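PDB 7LCE: D-glucosaminate-6-phosphate ammonia lyase from Salmonella typhimurium, which belongs to the L-seryl-tRNA selenium transferase family within the fold clan of the pyridoxal-phosphate-dependent aminotransferases, and carries covalently bound pyridoxal phosphate. Local coordinates for residues H87-R90 and A91-A94; G117-V120 and T121-I124; T228-A231 and A232-Q236. All coordinates share one frame; numbering follows the deposited sequence.

How the interactions relate
The three interactions are variations on one theme, the short helix and its ends. They follow one another along the chain: interaction 1 at the start of helix 90-95, interaction 2 at the start of helix 120-126, interaction 3 within helix 227-234. Interactions 1 and 3, their centres about 10 Å apart, touch directly: the H87 ring meets W229, and V93 packs on A235 and Q236. Interaction 2 stands apart, its centre about 23 Å from that of interaction 1 and about 21 Å from that of interaction 3. Helix 73-86 is the common neighbour: interactions 1 and 3 join two short helices near its C-terminal end, while interaction 2 rests on it at I77.

Interaction 1 of 3, residues H87-R90 and A91-A94; sequences HGDR and ARVA
The imidazole of H87 and the guanidinium of R92 lie side by side and point the same way, their planes 40° apart. H87 ND1 sits at the edge of the guanidinium, in its plane, 3.9 Å from R92 NH1, while NH1 approaches the imidazole obliquely. The H87 ring also meets the ring of W229, and a calcium ion is bound near it.

The third flat group, the carboxylate of D89, is turned 40° from the guanidinium, and its side chain crosses that of R92 at about a right angle. What touches here is oxygen on aliphatic chain: D89 OD2 lies 3.5 Å from R92 CG, whereas R92 NE is 4.6 Å from D89 OD2. The other carboxylate oxygen works as a helix cap. A chi1 of -179° turns CG of D89 away from the residue's own N and helps bring OD1 within 3.4 Å of A91 N, a weak capping bond. D89 is thus the N-cap of helix 90-95. Its carbonyl O accepts from V93 N at 2.9 Å, and V93 CG2 lies beside that same oxygen.

Beyond the two segments, W143 of a second subunit makes a cation-pi contact with R90, and R125 of a third gives a weak hydrogen bond to A94 O.

Chemically, a carboxylate at the N-terminus of a helix should be favoured by the helix dipole, and the nearby guanidinium probably adds a modest electrostatic attraction without a salt bridge.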
ATOM      1  N   HIS A  87      16.144 -21.729  12.271  1.00 58.60           N
ATOM      2  CA  HIS A  87      16.112 -22.674  13.388  1.00 61.74           C
ATOM      3  C   HIS A  87      16.232 -24.119  12.917  1.00 61.17           C
ATOM      4  O   HIS A  87      15.877 -25.044  13.653  1.00 79.55           O
ATOM      5  CB  HIS A  87      14.844 -22.508  14.238  1.00 54.81           C
ATOM      6  CG  HIS A  87      14.801 -21.231  15.018  1.00 71.02           C
ATOM      7  ND1 HIS A  87      14.482 -20.019  14.443  1.00 88.76           N
ATOM      8  CD2 HIS A  87      15.038 -20.976  16.325  1.00 68.43           C
ATOM      9  CE1 HIS A  87      14.527 -19.073  15.364  1.00 76.60           C
ATOM     10  NE2 HIS A  87      14.861 -19.628  16.515  1.00 81.23           N
ATOM     11  N   GLY A  88      16.728 -24.329  11.700  1.00 63.85           N
ATOM     12  CA  GLY A  88      16.807 -25.650  11.122  1.00 55.43           C
ATOM     13  C   GLY A  88      15.536 -26.131  10.455  1.00 63.95           C
ATOM     14  O   GLY A  88      15.533 -27.240   9.905  1.00 64.67           O
ATOM     15  N   ASP A  89      14.464 -25.339  10.483  1.00 67.36           N
ATOM     16  CA  ASP A  89      13.205 -25.736   9.861  1.00 59.86           C
ATOM     17  C   ASP A  89      13.408 -25.969   8.369  1.00 65.64           C
ATOM     18  O   ASP A  89      13.867 -25.077   7.649  1.00 74.66           O
ATOM     19  CB  ASP A  89      12.142 -24.662  10.099  1.00 65.53           C
ATOM     20  CG  ASP A  89      10.798 -25.020   9.485  1.00 74.10           C
ATOM     21  OD1 ASP A  89      10.559 -26.214   9.214  1.00 83.85           O
ATOM     22  OD2 ASP A  89       9.977 -24.101   9.272  1.00 86.48           O
ATOM     23  N   ARG A  90      13.054 -27.174   7.909  1.00 57.78           N
ATOM     24  CA  ARG A  90      13.324 -27.553   6.525  1.00 51.28           C
ATOM     25  C   ARG A  90      12.600 -26.651   5.536  1.00 60.89           C
ATOM     26  O   ARG A  90      13.122 -26.382   4.448  1.00 62.47           O
ATOM     27  CB  ARG A  90      12.942 -29.016   6.305  1.00 51.94           C
ATOM     28  CG  ARG A  90      13.988 -29.993   6.821  1.00 60.14           C
ATOM     29  CD  ARG A  90      13.521 -31.435   6.719  1.00 57.67           C
ATOM     30  NE  ARG A  90      12.365 -31.687   7.570  1.00 72.58           N
ATOM     31  CZ  ARG A  90      11.849 -32.886   7.799  1.00 75.71           C
ATOM     32  NH1 ARG A  90      12.371 -33.977   7.262  1.00 78.01           N
ATOM     33  NH2 ARG A  90      10.784 -32.994   8.588  1.00 67.83           N
ATOM     34  N   ALA A  91      11.406 -26.173   5.889  1.00 69.59           N
ATOM     35  CA  ALA A  91      10.690 -25.262   5.003  1.00 62.29           C
ATOM     36  C   ALA A  91      11.404 -23.920   4.907  1.00 62.78           C
ATOM     37  O   ALA A  91      11.593 -23.382   3.810  1.00 77.56           O
ATOM     38  CB  ALA A  91       9.254 -25.074   5.489  1.00 78.93           C
ATOM     39  N   ARG A  92      11.822 -23.368   6.049  1.00 52.73           N
ATOM     40  CA  ARG A  92      12.518 -22.086   6.038  1.00 57.28           C
ATOM     41  C   ARG A  92      13.879 -22.188   5.360  1.00 61.68           C
ATOM     42  O   ARG A  92      14.356 -21.204   4.783  1.00 74.57           O
ATOM     43  CB  ARG A  92      12.671 -21.558   7.464  1.00 51.37           C
ATOM     44  CG  ARG A  92      11.360 -21.134   8.098  1.00 59.06           C
ATOM     45  CD  ARG A  92      11.555 -20.654   9.525  1.00 70.97           C
ATOM     46  NE  ARG A  92      10.649 -19.560   9.856  1.00 67.76           N
ATOM     47  CZ  ARG A  92      10.754 -18.799  10.938  1.00 67.67           C
ATOM     48  NH1 ARG A  92      11.713 -18.989  11.827  1.00 80.07           N
ATOM     49  NH2 ARG A  92       9.868 -17.828  11.134  1.00 81.65           N
ATOM     50  N   VAL A  93      14.519 -23.359   5.424  1.00 60.99           N
ATOM     51  CA  VAL A  93      15.818 -23.536   4.781  1.00 55.32           C
ATOM     52  C   VAL A  93      15.696 -23.370   3.272  1.00 50.23           C
ATOM     53  O   VAL A  93      16.559 -22.761   2.626  1.00 63.31           O
ATOM     54  CB  VAL A  93      16.420 -24.900   5.157  1.00 39.80           C
ATOM     55  CG1 VAL A  93      17.526 -25.284   4.192  1.00 49.16           C
ATOM     56  CG2 VAL A  93      16.961 -24.853   6.573  1.00 51.65           C
ATOM     57  N   ALA A  94      14.617 -23.899   2.688  1.00 61.60           N
ATOM     58  CA  ALA A  94      14.414 -23.791   1.247  1.00 44.81           C
ATOM     59  C   ALA A  94      14.131 -22.363   0.798  1.00 51.90           C
ATOM     60  O   ALA A  94      14.343 -22.046  -0.377  1.00 71.26           O
ATOM     61  CB  ALA A  94      13.275 -24.710   0.809  1.00 58.30           C
TER

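Interaction 2 of 3, residues G117-V120 and T121-I124; sequences GAPV and TSAI
P119 and T121 meet where the loop turns into helix 120-126: P119 CB lies 3.6 Å from T121 OG1. The hydroxyl is brought there by its first torsion (chi1 77°), which puts OG1 between the backbone N and the carbonyl carbon of T121, on the side of the proline. S122 OG lies more loosely, 4.1 Å from P119 CD, so that the pyrrolidine ring has a hydroxyl near its CB and another near its CD.

Across the next turn, from V120 to I124, the contact is apolar. V120 CG2 and I124 CD1 are 4.1 Å apart, and the two side chains run obliquely to each other. The isoleucine also lies along the backbone: its first torsion (chi1 -63°) sets CG1 beside its own N, on the side of V120 O.

Behind the side chains, two backbone bonds hold the turn on which they sit. S122 N donates to P119 O at 3.0 Å, a bond from residue i+3 to residue i in the first turn, with the donor well above the carbonyl plane, 58° out of it. I124 N then donates to V120 O at 3.2 Å, a straighter bond spanning four residues.

Further out, V120, A123 and I124 all rest on I77 of helix 73-86, and I124 reaches V106 and M108 of strand 105-109. On the proline side lies a third subunit, whose Q238 packs on P119 and whose A94 packs on S122.

The chemistry therefore divides in two: P119 and S122 sit at the subunit boundary, while branched aliphatic groups close the helix against the interior of the domain. A dimethyl sulfoxide molecule, probably from the crystallisation liquor, is bound near the T121 side chain.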
ATOM      1  N   GLY A 117      38.008  -7.581   2.175  1.00103.36           N
ATOM      2  CA  GLY A 117      38.108  -7.970   0.781  1.00104.35           C
ATOM      3  C   GLY A 117      36.721  -8.042   0.178  1.00 94.36           C
ATOM      4  O   GLY A 117      36.504  -7.684  -0.984  1.00 92.19           O
ATOM      5  N   ALA A 118      35.777  -8.515   0.983  1.00 81.10           N
ATOM      6  CA  ALA A 118      34.349  -8.456   0.720  1.00 81.88           C
ATOM      7  C   ALA A 118      33.666  -8.042   2.012  1.00 87.63           C
ATOM      8  O   ALA A 118      34.126  -8.403   3.104  1.00 90.07           O
ATOM      9  CB  ALA A 118      33.790  -9.802   0.233  1.00 69.83           C
ATOM     10  N   PRO A 119      32.581  -7.274   1.932  1.00 76.64           N
ATOM     11  CA  PRO A 119      31.909  -6.830   3.156  1.00 83.59           C
ATOM     12  C   PRO A 119      31.289  -7.997   3.910  1.00 82.22           C
ATOM     13  O   PRO A 119      30.703  -8.905   3.316  1.00 71.89           O
ATOM     14  CB  PRO A 119      30.833  -5.864   2.641  1.00 80.29           C
ATOM     15  CG  PRO A 119      31.307  -5.457   1.279  1.00 81.70           C
ATOM     16  CD  PRO A 119      31.975  -6.679   0.728  1.00 72.12           C
ATOM     17  N   VAL A 120      31.428  -7.963   5.238  1.00 85.60           N
ATOM     18  CA  VAL A 120      30.792  -8.962   6.089  1.00 70.85           C
ATOM     19  C   VAL A 120      29.278  -8.920   5.931  1.00 66.01           C
ATOM     20  O   VAL A 120      28.593  -9.902   6.241  1.00 67.37           O
ATOM     21  CB  VAL A 120      31.213  -8.753   7.559  1.00 50.68           C
ATOM     22  CG1 VAL A 120      30.719  -7.407   8.069  1.00 76.33           C
ATOM     23  CG2 VAL A 120      30.727  -9.897   8.441  1.00 37.43           C
ATOM     24  N   THR A 121      28.737  -7.800   5.442  1.00 72.94           N
ATOM     25  CA  THR A 121      27.305  -7.709   5.184  1.00 72.02           C
ATOM     26  C   THR A 121      26.869  -8.684   4.099  1.00 73.49           C
ATOM     27  O   THR A 121      25.751  -9.210   4.152  1.00 83.09           O
ATOM     28  CB  THR A 121      26.930  -6.284   4.775  1.00 80.91           C
ATOM     29  OG1 THR A 121      27.311  -6.064   3.410  1.00 94.45           O
ATOM     30  CG2 THR A 121      27.648  -5.275   5.650  1.00 80.24           C
ATOM     31  N   SER A 122      27.728  -8.933   3.107  1.00 72.03           N
ATOM     32  CA  SER A 122      27.364  -9.841   2.024  1.00 65.71           C
ATOM     33  C   SER A 122      27.135 -11.253   2.545  1.00 62.40           C
ATOM     34  O   SER A 122      26.161 -11.913   2.163  1.00 70.55           O
ATOM     35  CB  SER A 122      28.442  -9.835   0.943  1.00 70.28           C
ATOM     36  OG  SER A 122      28.417  -8.623   0.211  1.00 88.69           O
ATOM     37  N   ALA A 123      28.018 -11.734   3.421  1.00 60.65           N
ATOM     38  CA  ALA A 123      27.816 -13.058   3.997  1.00 48.81           C
ATOM     39  C   ALA A 123      26.541 -13.091   4.831  1.00 65.66           C
ATOM     40  O   ALA A 123      25.774 -14.059   4.771  1.00 66.67           O
ATOM     41  CB  ALA A 123      29.029 -13.460   4.834  1.00 48.19           C
ATOM     42  N   ILE A 124      26.293 -12.032   5.605  1.00 58.67           N
ATOM     43  CA  ILE A 124      25.075 -11.955   6.405  1.00 44.56           C
ATOM     44  C   ILE A 124      23.842 -11.949   5.509  1.00 58.59           C
ATOM     45  O   ILE A 124      22.842 -12.616   5.801  1.00 70.04           O
ATOM     46  CB  ILE A 124      25.122 -10.721   7.325  1.00 46.70           C
ATOM     47  CG1 ILE A 124      26.277 -10.849   8.317  1.00 53.47           C
ATOM     48  CG2 ILE A 124      23.811 -10.547   8.066  1.00 57.98           C
ATOM     49  CD1 ILE A 124      26.649  -9.550   8.986  1.00 48.38           C
TER

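Interaction 3 of 3, residues T228-A231 and A232-Q236; sequences TWIA and ACKAQ
W229 and C233, I230 and K234, and A231 and A235 are joined by three successive backbone hydrogen bonds, each spanning four residues as in an alpha helix. C233 N donates to W229 O at 3.0 Å, K234 N to I230 O at 2.9 Å and A235 N to A231 O at 3.0 Å. The middle one is the straightest, with an N-H...O angle of 162°.

One side-chain bond lies within 232-236. Bent at both of its first torsions (chi1 -53°, chi2 -61°), Q236 turns its amide back along the chain, and NE2 donates to A232 O at 3.1 Å. The same nitrogen is also hydrogen-bonded to T86.

Apolar contacts are looser. The indole of W229 meets the A232 methyl obliquely, with CE3 4.5 Å from A232 CB. I230 CG2 lies 4.1 Å from K234 CE, where the two side chains pass at a slant. The lysine chain is extended beyond CG and carries NZ away from the turn to salt bridges with D66 and E52.

Around the helix, A232 and C233 pack on A83 of helix 73-86, I230 rests on Y68 of strand 66-70, and W229 and C233 touch M206 of strand 206-210. Helix 227-234 thus packs on helix 73-86 and on two strands of the mixed sheet.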
ATOM      1  N   THR A 228      22.581 -27.535  19.692  1.00 72.81           N
ATOM      2  CA  THR A 228      21.273 -27.190  19.138  1.00 71.62           C
ATOM      3  C   THR A 228      21.399 -26.239  17.953  1.00 71.34           C
ATOM      4  O   THR A 228      20.639 -26.345  16.984  1.00 76.88           O
ATOM      5  CB  THR A 228      20.375 -26.586  20.220  1.00 51.35           C
ATOM      6  OG1 THR A 228      21.007 -25.430  20.784  1.00 91.09           O
ATOM      7  CG2 THR A 228      20.115 -27.599  21.321  1.00 83.83           C
ATOM      8  N   TRP A 229      22.352 -25.308  18.005  1.00 66.01           N
ATOM      9  CA  TRP A 229      22.530 -24.368  16.904  1.00 57.73           C
ATOM     10  C   TRP A 229      23.409 -24.934  15.797  1.00 70.76           C
ATOM     11  O   TRP A 229      23.182 -24.639  14.619  1.00 85.77           O
ATOM     12  CB  TRP A 229      23.110 -23.047  17.416  1.00 52.66           C
ATOM     13  CG  TRP A 229      22.125 -22.244  18.203  1.00 58.31           C
ATOM     14  CD1 TRP A 229      22.164 -21.979  19.542  1.00 66.22           C
ATOM     15  CD2 TRP A 229      20.940 -21.614  17.703  1.00 58.77           C
ATOM     16  NE1 TRP A 229      21.080 -21.216  19.905  1.00 66.33           N
ATOM     17  CE2 TRP A 229      20.313 -20.980  18.794  1.00 66.14           C
ATOM     18  CE3 TRP A 229      20.350 -21.525  16.440  1.00 51.23           C
ATOM     19  CZ2 TRP A 229      19.126 -20.265  18.659  1.00 64.56           C
ATOM     20  CZ3 TRP A 229      19.169 -20.815  16.308  1.00 62.90           C
ATOM     21  CH2 TRP A 229      18.569 -20.195  17.412  1.00 54.99           C
ATOM     22  N   ILE A 230      24.421 -25.731  16.152  1.00 59.32           N
ATOM     23  CA  ILE A 230      25.228 -26.390  15.128  1.00 59.80           C
ATOM     24  C   ILE A 230      24.352 -27.303  14.278  1.00 63.65           C
ATOM     25  O   ILE A 230      24.549 -27.424  13.062  1.00 67.48           O
ATOM     26  CB  ILE A 230      26.397 -27.157  15.772  1.00 54.98           C
ATOM     27  CG1 ILE A 230      27.374 -26.183  16.430  1.00 59.57           C
ATOM     28  CG2 ILE A 230      27.133 -27.986  14.731  1.00 55.63           C
ATOM     29  CD1 ILE A 230      28.050 -25.249  15.452  1.00 60.98           C
ATOM     30  N   ALA A 231      23.364 -27.949  14.903  1.00 72.54           N
ATOM     31  CA  ALA A 231      22.420 -28.771  14.153  1.00 58.00           C
ATOM     32  C   ALA A 231      21.665 -27.943  13.122  1.00 63.83           C
ATOM     33  O   ALA A 231      21.435 -28.400  11.994  1.00 60.50           O
ATOM     34  CB  ALA A 231      21.448 -29.457  15.112  1.00 59.25           C
ATOM     35  N   ALA A 232      21.281 -26.715  13.483  1.00 69.14           N
ATOM     36  CA  ALA A 232      20.626 -25.835  12.520  1.00 52.81           C
ATOM     37  C   ALA A 232      21.575 -25.426  11.404  1.00 50.80           C
ATOM     38  O   ALA A 232      21.130 -25.154  10.284  1.00 69.79           O
ATOM     39  CB  ALA A 232      20.069 -24.599  13.223  1.00 54.51           C
ATOM     40  N   CYS A 233      22.878 -25.372  11.684  1.00 65.57           N
ATOM     41  CA  CYS A 233      23.845 -25.130  10.620  1.00 47.83           C
ATOM     42  C   CYS A 233      23.904 -26.318   9.671  1.00 55.02           C
ATOM     43  O   CYS A 233      23.877 -26.148   8.446  1.00 66.84           O
ATOM     44  CB  CYS A 233      25.225 -24.843  11.209  1.00 61.49           C
ATOM     45  SG  CYS A 233      25.317 -23.339  12.202  1.00 59.16           S
ATOM     46  N   LYS A 234      23.979 -27.534  10.222  1.00 55.93           N
ATOM     47  CA  LYS A 234      24.007 -28.730   9.387  1.00 56.39           C
ATOM     48  C   LYS A 234      22.787 -28.804   8.480  1.00 64.01           C
ATOM     49  O   LYS A 234      22.890 -29.261   7.336  1.00 59.87           O
ATOM     50  CB  LYS A 234      24.087 -29.980  10.264  1.00 52.71           C
ATOM     51  CG  LYS A 234      25.371 -30.098  11.070  1.00 63.17           C
ATOM     52  CD  LYS A 234      25.388 -31.367  11.912  1.00 51.04           C
ATOM     53  CE  LYS A 234      26.697 -31.505  12.674  1.00 76.74           C
ATOM     54  NZ  LYS A 234      26.743 -32.740  13.504  1.00 80.41           N
ATOM     55  N   ALA A 235      21.635 -28.330   8.960  1.00 60.42           N
ATOM     56  CA  ALA A 235      20.403 -28.374   8.183  1.00 45.56           C
ATOM     57  C   ALA A 235      20.472 -27.540   6.912  1.00 53.25           C
ATOM     58  O   ALA A 235      19.589 -27.674   6.057  1.00 73.38           O
ATOM     59  CB  ALA A 235      19.225 -27.902   9.038  1.00 56.15           C
ATOM     60  N   GLN A 236      21.479 -26.684   6.769  1.00 55.17           N
ATOM     61  CA  GLN A 236      21.584 -25.820   5.601  1.00 56.24           C
ATOM     62  C   GLN A 236      22.133 -26.532   4.369  1.00 61.32           C
ATOM     63  O   GLN A 236      22.232 -25.903   3.311  1.00 65.43           O
ATOM     64  CB  GLN A 236      22.459 -24.606   5.931  1.00 47.85           C
ATOM     65  CG  GLN A 236      22.017 -23.842   7.177  1.00 50.31           C
ATOM     66  CD  GLN A 236      20.609 -23.283   7.066  1.00 49.77           C
ATOM     67  OE1 GLN A 236      20.156 -22.923   5.980  1.00 64.99           O
ATOM     68  NE2 GLN A 236      19.904 -23.223   8.192  1.00 47.20           N
TER